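Local coordinates for protein frutapin (Artocarpus altilis, PDB 5KRP) that binds carbohydrates as a jacalin-related lectin of breadfruit, probably with a preference for mannose-type sugars, at residues G9-P14 / F121-E126; K35-S40 / A85-L90; S99-F102 / R108-G111. All blocks are in the same frame, centred on the assembly; numbering follows the deposited sequence.

Overall arrangement
The three contacts belong to one all-beta jacalin-like domain, and each reaches the sheet made of strands 77-86, 95-104, 109-114 and 119-125. Interaction 1 is buried and purely aromatic and aliphatic across its segments, joining that sheet to strand 6-12 of another sheet close to the second subunit. Interaction 2 is smaller and partly buried, a loop-to-loop contact of side chains lying farther from the chain centre. Interaction 3 pairs neighbouring strands within the sheet, so backbone hydrogen bonds dominate. F121 CZ packs on L100 CD2 between interactions 1 and 3, while I38 CD1 meets L100 N between interactions 2 and 3.

Interaction 1 of 3, residues G9-P14 / F121-E126; sequences GPWGGP and FNLPIE
W11 and F121 form an offset aromatic stack in the buried interior of the jacalin-like domain, where strand 6-12 of one sheet meets strand 119-125 of another, which continues at I125 into a strand of the second subunit. The five-membered ring of W11 and the phenyl ring are 4.5 Å apart between centroids, their planes tilted by only 11°. The displacement brings each CB over the partner's ring: W11 CB sits 3.8 Å from the F121 centroid, almost on the ring normal, while F121 CB approaches W11 CD1 to 3.5 Å. These two CH-pi contacts reinforce the stack. With chi1 at 70°, F121 CG lies between its backbone N and carbonyl carbon, and the ring is carried over the indole. On the opposite indole face lies G9 CA, 3.7 Å above the plane of the W11 ring, so the tryptophan is sandwiched between its own strand and F121. At the far end of the indole, L123 reaches W11 CH2 with its CB at 4.1 Å, the two side chains crossing at about a right angle.

The backbone of W11 bonds to I144 of strand 141-149; F121 and L123 bond to G82 and V80 of strand 77-86. W11 NE1 donates a hydrogen bond to N122 O of the second subunit, and N122 O accepts the equivalent bond from that subunit's W11. Within the chain the contact is therefore apolar and dispersive, while the indole N-H is used at the interface with the second subunit; packing on both faces probably helps hold the ring so that NE1 meets that subunit.

Interaction 2 of 3, residues K35-S40 / A85-L90; sequences KEAIGS and APFSSL
F87 packs its ring against A37 and E36, bringing together two connecting segments of the beta-prism fold of jacalin-related lectins: the loop that leads into strand 38-47 and the turn that follows strand 77-86. The enclosed part is at A37, a buried residue, whose CB comes to 3.9 Å from F87 CE1 in an oblique approach. With chi1 at -160°, F87 CG stands anti to the backbone N, and the ring extends across to A37 and E36. Both are met by the same ring corner, with no hydrogen bond between the segments and only 99 Å² buried in all.

F87 also packs on V96 and L140, while A37 touches R98. R98 NE donates to E36 O, linking the loop at 35-37 to strand 95-104. K35 N bonds to A37 O at 3.0 Å, closing the bend from K35 to A37.

The more open side is that of E36, a partly exposed residue. It makes an equally close contact with the phenyl ring, but through CB alone; its chain bends at chi2 (87°), and the side chain also contacts E115. Beyond the ring the chain makes a type I beta turn from F87 to L90, with S88 and S89 at its exposed corner and L90 N bonded to F87 O. At the ring edge, lying near its plane, E36 CB is 3.8 Å from F87 CE1.

Interaction 3 of 3, residues S99-F102 / R108-G111; sequences SLKF and RTFG
F102 and F110 form a hydrogen-bonded pair of the antiparallel hairpin made by strands 95-104 and 109-114. F102 N donates to F110 O at 2.9 Å, and F110 N returns a straighter bond to F102 O at 2.8 Å (174° at the hydrogen). Each carbonyl also receives a CA-H contact: K101 CA lies 3.4 Å from F110 O, and T109 CA is equally near F102 O. The two phenylalanines share one face of the sheet, F102 CB 4.3 Å from F110 CB, but their rings lead away from each other, and both pack on I68 of strand 64-69. On the other face K101 crosses T109 obliquely, its CG 3.9 Å from T109 CG2; having CG anti to the backbone N (chi1 -178°) lays the lysine chain over that methyl.

Farther out, the edge of the F110 ring, through CZ, meets the flat face of the R108 guanidinium, whose NH1 forms a salt bridge with E75. L100 with Y113 continues the hairpin ladder, and K101 with S81 joins the hairpin to strand 77-86. With both backbone groups of F102 and F110 paired, the register here is consistent with main-chain pairing, and the side chains pack against neighbouring strands.

Interaction 1 of 3, residues G9-P14 / F121-E126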
ATOM      1  N   GLY A   9     -14.282   9.296  -3.564  1.00 14.83           N
ATOM      2  CA  GLY A   9     -15.187  10.439  -3.391  1.00 15.53           C
ATOM      3  C   GLY A   9     -14.383  11.720  -3.661  1.00 17.73           C
ATOM      4  O   GLY A   9     -13.376  11.712  -4.435  1.00 19.17           O
ATOM      5  N   PRO A  10     -14.863  12.877  -3.183  1.00 18.80           N
ATOM      6  CA  PRO A  10     -16.064  13.009  -2.328  1.00 17.65           C
ATOM      7  C   PRO A  10     -17.363  12.788  -3.106  1.00 17.74           C
ATOM      8  O   PRO A  10     -17.409  12.865  -4.358  1.00 19.16           O
ATOM      9  CB  PRO A  10     -15.967  14.492  -1.825  1.00 18.45           C
ATOM     10  CG  PRO A  10     -14.514  14.835  -1.947  1.00 20.85           C
ATOM     11  CD  PRO A  10     -14.063  14.118  -3.181  1.00 19.56           C
ATOM     12  N   TRP A  11     -18.411  12.505  -2.352  1.00 16.78           N
ATOM     13  CA  TRP A  11     -19.814  12.500  -2.815  1.00 17.26           C
ATOM     14  C   TRP A  11     -20.491  13.703  -2.175  1.00 17.74           C
ATOM     15  O   TRP A  11     -20.389  13.899  -0.962  1.00 15.07           O
ATOM     16  CB  TRP A  11     -20.529  11.217  -2.379  1.00 16.61           C
ATOM     17  CG  TRP A  11     -19.953   9.997  -3.154  1.00 17.84           C
ATOM     18  CD1 TRP A  11     -20.306   9.541  -4.371  1.00 17.70           C
ATOM     19  CD2 TRP A  11     -18.923   9.108  -2.676  1.00 17.39           C
ATOM     20  NE1 TRP A  11     -19.590   8.397  -4.693  1.00 18.36           N
ATOM     21  CE2 TRP A  11     -18.722   8.116  -3.680  1.00 17.12           C
ATOM     22  CE3 TRP A  11     -18.170   9.061  -1.511  1.00 18.60           C
ATOM     23  CZ2 TRP A  11     -17.767   7.072  -3.543  1.00 18.74           C
ATOM     24  CZ3 TRP A  11     -17.203   8.049  -1.347  1.00 17.56           C
ATOM     25  CH2 TRP A  11     -17.024   7.047  -2.384  1.00 18.29           C
ATOM     26  N   GLY A  12     -21.145  14.527  -2.995  1.00 17.13           N
ATOM     27  CA  GLY A  12     -21.845  15.717  -2.506  1.00 18.65           C
ATOM     28  C   GLY A  12     -21.452  16.904  -3.348  1.00 21.02           C
ATOM     29  O   GLY A  12     -20.904  16.753  -4.456  1.00 19.85           O
ATOM     30  N   GLY A  13     -21.747  18.103  -2.865  1.00 18.37           N
ATOM     31  CA  GLY A  13     -21.522  19.302  -3.706  1.00 15.87           C
ATOM     32  C   GLY A  13     -20.228  19.987  -3.393  1.00 16.23           C
ATOM     33  O   GLY A  13     -19.439  19.547  -2.562  1.00 16.41           O
ATOM     34  N   PRO A  14     -19.958  21.107  -4.073  1.00 16.58           N
ATOM     35  CA  PRO A  14     -18.714  21.781  -4.042  1.00 16.13           C
ATOM     36  C   PRO A  14     -18.572  22.890  -2.980  1.00 16.97           C
ATOM     37  O   PRO A  14     -17.505  23.486  -2.873  1.00 17.47           O
ATOM     38  CB  PRO A  14     -18.602  22.314  -5.468  1.00 18.15           C
ATOM     39  CG  PRO A  14     -20.005  22.722  -5.788  1.00 19.73           C
ATOM     40  CD  PRO A  14     -20.870  21.694  -5.059  1.00 18.25           C
ATOM     41  N   PHE A 121     -25.578   7.119  -3.218  1.00 19.15           N
ATOM     42  CA  PHE A 121     -24.179   6.675  -3.494  1.00 19.10           C
ATOM     43  C   PHE A 121     -23.875   5.519  -2.587  1.00 20.01           C
ATOM     44  O   PHE A 121     -24.470   5.432  -1.511  1.00 17.77           O
ATOM     45  CB  PHE A 121     -23.142   7.773  -3.380  1.00 19.90           C
ATOM     46  CG  PHE A 121     -22.899   8.259  -1.967  1.00 18.37           C
ATOM     47  CD1 PHE A 121     -23.751   9.182  -1.403  1.00 18.79           C
ATOM     48  CD2 PHE A 121     -21.888   7.724  -1.189  1.00 19.26           C
ATOM     49  CE1 PHE A 121     -23.534   9.650  -0.092  1.00 20.84           C
ATOM     50  CE2 PHE A 121     -21.698   8.173   0.124  1.00 20.64           C
ATOM     51  CZ  PHE A 121     -22.520   9.116   0.676  1.00 20.01           C
ATOM     52  N   ASN A 122     -22.917   4.667  -2.984  1.00 17.76           N
ATOM     53  CA  ASN A 122     -22.559   3.502  -2.138  1.00 19.51           C
ATOM     54  C   ASN A 122     -21.154   3.032  -2.479  1.00 19.19           C
ATOM     55  O   ASN A 122     -20.811   2.836  -3.668  1.00 19.76           O
ATOM     56  CB  ASN A 122     -23.652   2.459  -2.398  1.00 26.04           C
ATOM     57  CG  ASN A 122     -23.238   1.040  -2.228  1.00 33.45           C
ATOM     58  OD1 ASN A 122     -22.893   0.617  -1.145  1.00 42.47           O
ATOM     59  ND2 ASN A 122     -23.432   0.258  -3.263  1.00 36.03           N
ATOM     60  N   LEU A 123     -20.377   2.894  -1.413  1.00 17.87           N
ATOM     61  CA  LEU A 123     -19.014   2.414  -1.420  1.00 17.90           C
ATOM     62  C   LEU A 123     -18.961   1.050  -0.635  1.00 17.73           C
ATOM     63  O   LEU A 123     -18.835   1.052   0.611  1.00 16.90           O
ATOM     64  CB  LEU A 123     -18.062   3.398  -0.777  1.00 18.92           C
ATOM     65  CG  LEU A 123     -16.583   2.959  -0.766  1.00 19.11           C
ATOM     66  CD1 LEU A 123     -16.007   3.048  -2.191  1.00 21.72           C
ATOM     67  CD2 LEU A 123     -15.858   3.845   0.225  1.00 22.90           C
ATOM     68  N   PRO A 124     -19.074  -0.054  -1.363  1.00 16.96           N
ATOM     69  CA  PRO A 124     -18.973  -1.402  -0.740  1.00 18.80           C
ATOM     70  C   PRO A 124     -17.504  -1.774  -0.750  1.00 17.31           C
ATOM     71  O   PRO A 124     -16.869  -1.789  -1.792  1.00 21.19           O
ATOM     72  CB  PRO A 124     -19.799  -2.296  -1.637  1.00 19.93           C
ATOM     73  CG  PRO A 124     -20.029  -1.511  -2.882  1.00 21.13           C
ATOM     74  CD  PRO A 124     -19.376  -0.168  -2.798  1.00 18.91           C
ATOM     75  N   ILE A 125     -16.956  -1.994   0.414  1.00 19.25           N
ATOM     76  CA  ILE A 125     -15.550  -2.335   0.565  1.00 19.86           C
ATOM     77  C   ILE A 125     -15.405  -3.802   0.768  1.00 21.70           C
ATOM     78  O   ILE A 125     -15.798  -4.316   1.833  1.00 25.02           O
ATOM     79  CB  ILE A 125     -14.886  -1.594   1.713  1.00 19.65           C
ATOM     80  CG1 ILE A 125     -15.152  -0.104   1.548  1.00 22.84           C
ATOM     81  CG2 ILE A 125     -13.383  -1.937   1.737  1.00 19.70           C
ATOM     82  CD1 ILE A 125     -14.938   0.618   2.846  1.00 26.12           C
ATOM     83  N   GLU A 126     -14.789  -4.468  -0.232  1.00 19.99           N
ATOM     84  CA  GLU A 126     -14.625  -5.914  -0.115  1.00 22.39           C
ATOM     85  C   GLU A 126     -13.313  -6.299   0.560  1.00 19.19           C
ATOM     86  O   GLU A 126     -13.201  -7.410   1.143  1.00 19.86           O
ATOM     87  CB  GLU A 126     -14.629  -6.596  -1.496  1.00 26.56           C
ATOM     88  CG  GLU A 126     -15.940  -6.757  -2.236  1.00 32.48           C
ATOM     89  CD  GLU A 126     -15.974  -8.054  -3.126  1.00 36.36           C
ATOM     90  OE1 GLU A 126     -15.430  -7.949  -4.246  1.00 25.65           O
ATOM     91  OE2 GLU A 126     -16.478  -9.176  -2.668  1.00 41.30           O
TER

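Interaction 2 of 3, residues K35-S40 / A85-L90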
ATOM      1  N   LYS A  35     -30.941  16.151  10.472  1.00 22.82           N
ATOM      2  CA  LYS A  35     -32.425  16.297  10.450  1.00 24.29           C
ATOM      3  C   LYS A  35     -32.866  16.156   8.984  1.00 25.08           C
ATOM      4  O   LYS A  35     -32.954  15.034   8.474  1.00 26.69           O
ATOM      5  CB  LYS A  35     -32.828  17.632  11.200  1.00 29.14           C
ATOM      6  CG  LYS A  35     -34.347  17.727  11.420  1.00 30.74           C
ATOM      7  CD  LYS A  35     -34.795  16.819  12.548  1.00 35.65           C
ATOM      8  CE  LYS A  35     -36.334  16.663  12.612  1.00 40.20           C
ATOM      9  NZ  LYS A  35     -36.787  16.125  13.939  1.00 44.75           N
ATOM     10  N   GLU A  36     -32.996  17.258   8.243  1.00 24.63           N
ATOM     11  CA  GLU A  36     -33.298  17.166   6.831  1.00 25.66           C
ATOM     12  C   GLU A  36     -32.083  16.713   6.005  1.00 23.45           C
ATOM     13  O   GLU A  36     -32.213  16.217   4.886  1.00 24.21           O
ATOM     14  CB  GLU A  36     -33.796  18.535   6.324  1.00 29.38           C
ATOM     15  CG  GLU A  36     -35.157  18.873   6.943  1.00 32.53           C
ATOM     16  CD  GLU A  36     -35.108  19.570   8.290  1.00 33.18           C
ATOM     17  OE1 GLU A  36     -34.036  19.997   8.840  1.00 29.69           O
ATOM     18  OE2 GLU A  36     -36.236  19.778   8.792  1.00 39.00           O
ATOM     19  N   ALA A  37     -30.925  16.981   6.559  1.00 21.37           N
ATOM     20  CA  ALA A  37     -29.659  16.636   5.878  1.00 19.65           C
ATOM     21  C   ALA A  37     -28.695  16.238   6.987  1.00 20.22           C
ATOM     22  O   ALA A  37     -29.026  16.327   8.168  1.00 17.56           O
ATOM     23  CB  ALA A  37     -29.142  17.817   5.101  1.00 20.83           C
ATOM     24  N   ILE A  38     -27.440  15.922   6.623  1.00 19.13           N
ATOM     25  CA  ILE A  38     -26.405  15.785   7.620  1.00 18.06           C
ATOM     26  C   ILE A  38     -25.739  17.119   7.895  1.00 17.00           C
ATOM     27  O   ILE A  38     -25.361  17.875   6.950  1.00 18.17           O
ATOM     28  CB  ILE A  38     -25.314  14.742   7.119  1.00 17.18           C
ATOM     29  CG1 ILE A  38     -25.931  13.414   6.724  1.00 18.05           C
ATOM     30  CG2 ILE A  38     -24.186  14.646   8.141  1.00 18.58           C
ATOM     31  CD1 ILE A  38     -26.630  12.642   7.804  1.00 18.41           C
ATOM     32  N   GLY A  39     -25.577  17.420   9.199  1.00 18.75           N
ATOM     33  CA  GLY A  39     -24.928  18.598   9.718  1.00 20.36           C
ATOM     34  C   GLY A  39     -23.478  18.313  10.145  1.00 19.61           C
ATOM     35  O   GLY A  39     -22.559  18.395   9.361  1.00 20.41           O
ATOM     36  N   SER A  40     -23.272  18.047  11.427  1.00 19.22           N
ATOM     37  CA  SER A  40     -21.944  17.859  11.978  1.00 18.34           C
ATOM     38  C   SER A  40     -21.408  16.461  11.593  1.00 16.76           C
ATOM     39  O   SER A  40     -22.151  15.532  11.404  1.00 17.97           O
ATOM     40  CB  SER A  40     -22.029  17.940  13.487  1.00 20.02           C
ATOM     41  OG  SER A  40     -22.525  19.225  13.932  1.00 18.99           O
ATOM     42  N   ALA A  85     -28.186  15.706  -2.593  1.00 21.95           N
ATOM     43  CA  ALA A  85     -29.196  16.528  -3.295  1.00 21.24           C
ATOM     44  C   ALA A  85     -29.121  17.969  -2.886  1.00 21.20           C
ATOM     45  O   ALA A  85     -28.642  18.256  -1.829  1.00 19.78           O
ATOM     46  CB  ALA A  85     -30.599  16.027  -2.983  1.00 21.99           C
ATOM     47  N   PRO A  86     -29.618  18.894  -3.731  1.00 21.60           N
ATOM     48  CA  PRO A  86     -29.687  20.313  -3.411  1.00 26.77           C
ATOM     49  C   PRO A  86     -30.513  20.518  -2.152  1.00 28.87           C
ATOM     50  O   PRO A  86     -31.376  19.675  -1.776  1.00 28.05           O
ATOM     51  CB  PRO A  86     -30.379  20.926  -4.622  1.00 25.61           C
ATOM     52  CG  PRO A  86     -30.135  19.986  -5.704  1.00 25.78           C
ATOM     53  CD  PRO A  86     -30.077  18.620  -5.093  1.00 24.22           C
ATOM     54  N   PHE A  87     -30.101  21.552  -1.445  1.00 34.78           N
ATOM     55  CA  PHE A  87     -30.776  21.923  -0.253  1.00 39.67           C
ATOM     56  C   PHE A  87     -31.420  23.254  -0.611  1.00 37.39           C
ATOM     57  O   PHE A  87     -30.713  24.277  -0.859  1.00 37.68           O
ATOM     58  CB  PHE A  87     -29.828  22.038   0.911  1.00 40.24           C
ATOM     59  CG  PHE A  87     -30.536  21.939   2.233  1.00 46.02           C
ATOM     60  CD1 PHE A  87     -31.022  20.706   2.667  1.00 44.45           C
ATOM     61  CD2 PHE A  87     -30.755  23.078   3.031  1.00 50.36           C
ATOM     62  CE1 PHE A  87     -31.681  20.583   3.885  1.00 47.61           C
ATOM     63  CE2 PHE A  87     -31.411  22.948   4.267  1.00 52.09           C
ATOM     64  CZ  PHE A  87     -31.880  21.701   4.689  1.00 48.76           C
ATOM     65  N   SER A  88     -32.738  23.173  -0.758  1.00 39.64           N
ATOM     66  CA  SER A  88     -33.535  24.217  -1.452  1.00 45.39           C
ATOM     67  C   SER A  88     -33.524  25.553  -0.723  1.00 41.76           C
ATOM     68  O   SER A  88     -33.543  26.613  -1.373  1.00 46.95           O
ATOM     69  CB  SER A  88     -34.992  23.760  -1.638  1.00 46.96           C
ATOM     70  OG  SER A  88     -35.467  23.183  -0.428  1.00 59.99           O
ATOM     71  N   SER A  89     -33.441  25.513   0.605  1.00 40.09           N
ATOM     72  CA  SER A  89     -33.430  26.746   1.428  1.00 45.57           C
ATOM     73  C   SER A  89     -32.130  27.569   1.425  1.00 48.88           C
ATOM     74  O   SER A  89     -32.097  28.610   2.055  1.00 46.97           O
ATOM     75  CB  SER A  89     -33.840  26.419   2.872  1.00 45.19           C
ATOM     76  OG  SER A  89     -32.814  25.745   3.575  1.00 43.79           O
ATOM     77  N   LEU A  90     -31.060  27.119   0.743  1.00 55.12           N
ATOM     78  CA  LEU A  90     -29.893  28.004   0.441  1.00 58.29           C
ATOM     79  C   LEU A  90     -30.086  28.666  -0.974  1.00 56.22           C
ATOM     80  O   LEU A  90     -30.588  28.025  -1.923  1.00 45.34           O
ATOM     81  CB  LEU A  90     -28.562  27.226   0.517  1.00 59.18           C
ATOM     82  CG  LEU A  90     -28.325  26.179   1.633  1.00 61.08           C
ATOM     83  CD1 LEU A  90     -27.480  25.028   1.093  1.00 62.44           C
ATOM     84  CD2 LEU A  90     -27.676  26.761   2.894  1.00 62.21           C
TER

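Interaction 3 of 3, residues S99-F102 / R108-G111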
ATOM      1  N   SER A  99     -28.248  12.237   3.483  1.00 17.47           N
ATOM      2  CA  SER A  99     -28.348  11.048   4.347  1.00 16.66           C
ATOM      3  C   SER A  99     -26.985  10.291   4.352  1.00 18.64           C
ATOM      4  O   SER A  99     -26.289  10.283   3.313  1.00 17.57           O
ATOM      5  CB  SER A  99     -29.369  10.080   3.794  1.00 18.51           C
ATOM      6  OG  SER A  99     -29.698   9.097   4.725  1.00 24.10           O
ATOM      7  N   LEU A 100     -26.731   9.585   5.447  1.00 18.01           N
ATOM      8  CA  LEU A 100     -25.623   8.618   5.551  1.00 17.24           C
ATOM      9  C   LEU A 100     -26.117   7.313   6.215  1.00 20.17           C
ATOM     10  O   LEU A 100     -26.972   7.304   7.095  1.00 19.89           O
ATOM     11  CB  LEU A 100     -24.421   9.164   6.326  1.00 17.65           C
ATOM     12  CG  LEU A 100     -23.630  10.239   5.654  1.00 18.72           C
ATOM     13  CD1 LEU A 100     -22.692  10.845   6.623  1.00 20.19           C
ATOM     14  CD2 LEU A 100     -22.833   9.679   4.459  1.00 20.63           C
ATOM     15  N   LYS A 101     -25.502   6.210   5.831  1.00 17.75           N
ATOM     16  CA  LYS A 101     -25.735   4.885   6.452  1.00 17.86           C
ATOM     17  C   LYS A 101     -24.385   4.102   6.419  1.00 19.55           C
ATOM     18  O   LYS A 101     -23.636   4.195   5.435  1.00 17.28           O
ATOM     19  CB  LYS A 101     -26.745   4.102   5.626  1.00 19.19           C
ATOM     20  CG  LYS A 101     -27.057   2.777   6.237  1.00 23.26           C
ATOM     21  CD  LYS A 101     -27.792   1.856   5.297  1.00 28.81           C
ATOM     22  CE  LYS A 101     -29.189   2.248   5.066  1.00 33.73           C
ATOM     23  NZ  LYS A 101     -29.800   1.117   4.264  1.00 37.12           N
ATOM     24  N   PHE A 102     -24.120   3.355   7.487  1.00 20.52           N
ATOM     25  CA  PHE A 102     -22.823   2.652   7.693  1.00 20.42           C
ATOM     26  C   PHE A 102     -23.156   1.227   8.010  1.00 20.89           C
ATOM     27  O   PHE A 102     -24.067   0.970   8.825  1.00 21.37           O
ATOM     28  CB  PHE A 102     -22.111   3.239   8.884  1.00 20.05           C
ATOM     29  CG  PHE A 102     -21.670   4.624   8.705  1.00 20.88           C
ATOM     30  CD1 PHE A 102     -20.596   4.916   7.919  1.00 21.82           C
ATOM     31  CD2 PHE A 102     -22.397   5.692   9.278  1.00 23.07           C
ATOM     32  CE1 PHE A 102     -20.198   6.232   7.735  1.00 21.98           C
ATOM     33  CE2 PHE A 102     -22.038   7.035   9.041  1.00 22.05           C
ATOM     34  CZ  PHE A 102     -20.908   7.311   8.289  1.00 22.39           C
ATOM     35  N   ARG A 108     -23.800  -5.133  11.655  1.00 22.90           N
ATOM     36  CA  ARG A 108     -24.589  -4.040  12.272  1.00 24.22           C
ATOM     37  C   ARG A 108     -24.740  -2.924  11.218  1.00 27.40           C
ATOM     38  O   ARG A 108     -23.809  -2.662  10.436  1.00 22.44           O
ATOM     39  CB  ARG A 108     -23.978  -3.464  13.541  1.00 27.00           C
ATOM     40  CG  ARG A 108     -23.901  -4.379  14.790  1.00 31.98           C
ATOM     41  CD  ARG A 108     -22.761  -3.893  15.724  1.00 38.30           C
ATOM     42  NE  ARG A 108     -23.202  -3.144  16.824  1.00 40.68           N
ATOM     43  CZ  ARG A 108     -22.516  -2.253  17.554  1.00 39.99           C
ATOM     44  NH1 ARG A 108     -21.221  -1.880  17.372  1.00 32.12           N
ATOM     45  NH2 ARG A 108     -23.218  -1.661  18.510  1.00 38.85           N
ATOM     46  N   THR A 109     -25.916  -2.309  11.212  1.00 24.24           N
ATOM     47  CA  THR A 109     -26.245  -1.130  10.379  1.00 22.46           C
ATOM     48  C   THR A 109     -26.473   0.051  11.262  1.00 24.40           C
ATOM     49  O   THR A 109     -27.169  -0.016  12.285  1.00 25.18           O
ATOM     50  CB  THR A 109     -27.440  -1.418   9.498  1.00 26.14           C
ATOM     51  OG1 THR A 109     -27.092  -2.466   8.589  1.00 24.33           O
ATOM     52  CG2 THR A 109     -27.877  -0.138   8.680  1.00 25.37           C
ATOM     53  N   PHE A 110     -25.830   1.168  10.946  1.00 22.31           N
ATOM     54  CA  PHE A 110     -26.061   2.374  11.669  1.00 22.22           C
ATOM     55  C   PHE A 110     -26.636   3.375  10.650  1.00 23.48           C
ATOM     56  O   PHE A 110     -25.937   3.741   9.682  1.00 21.26           O
ATOM     57  CB  PHE A 110     -24.773   2.927  12.220  1.00 20.75           C
ATOM     58  CG  PHE A 110     -24.224   2.101  13.300  1.00 22.94           C
ATOM     59  CD1 PHE A 110     -24.566   2.334  14.578  1.00 26.27           C
ATOM     60  CD2 PHE A 110     -23.281   1.114  13.013  1.00 24.77           C
ATOM     61  CE1 PHE A 110     -24.032   1.558  15.605  1.00 27.18           C
ATOM     62  CE2 PHE A 110     -22.743   0.342  14.025  1.00 27.12           C
ATOM     63  CZ  PHE A 110     -23.118   0.569  15.325  1.00 25.62           C
ATOM     64  N   GLY A 111     -27.895   3.763  10.871  1.00 22.80           N
ATOM     65  CA  GLY A 111     -28.633   4.655   9.982  1.00 24.83           C
ATOM     66  C   GLY A 111     -29.733   3.930   9.276  1.00 24.75           C
ATOM     67  O   GLY A 111     -30.061   2.725   9.603  1.00 24.27           O
TER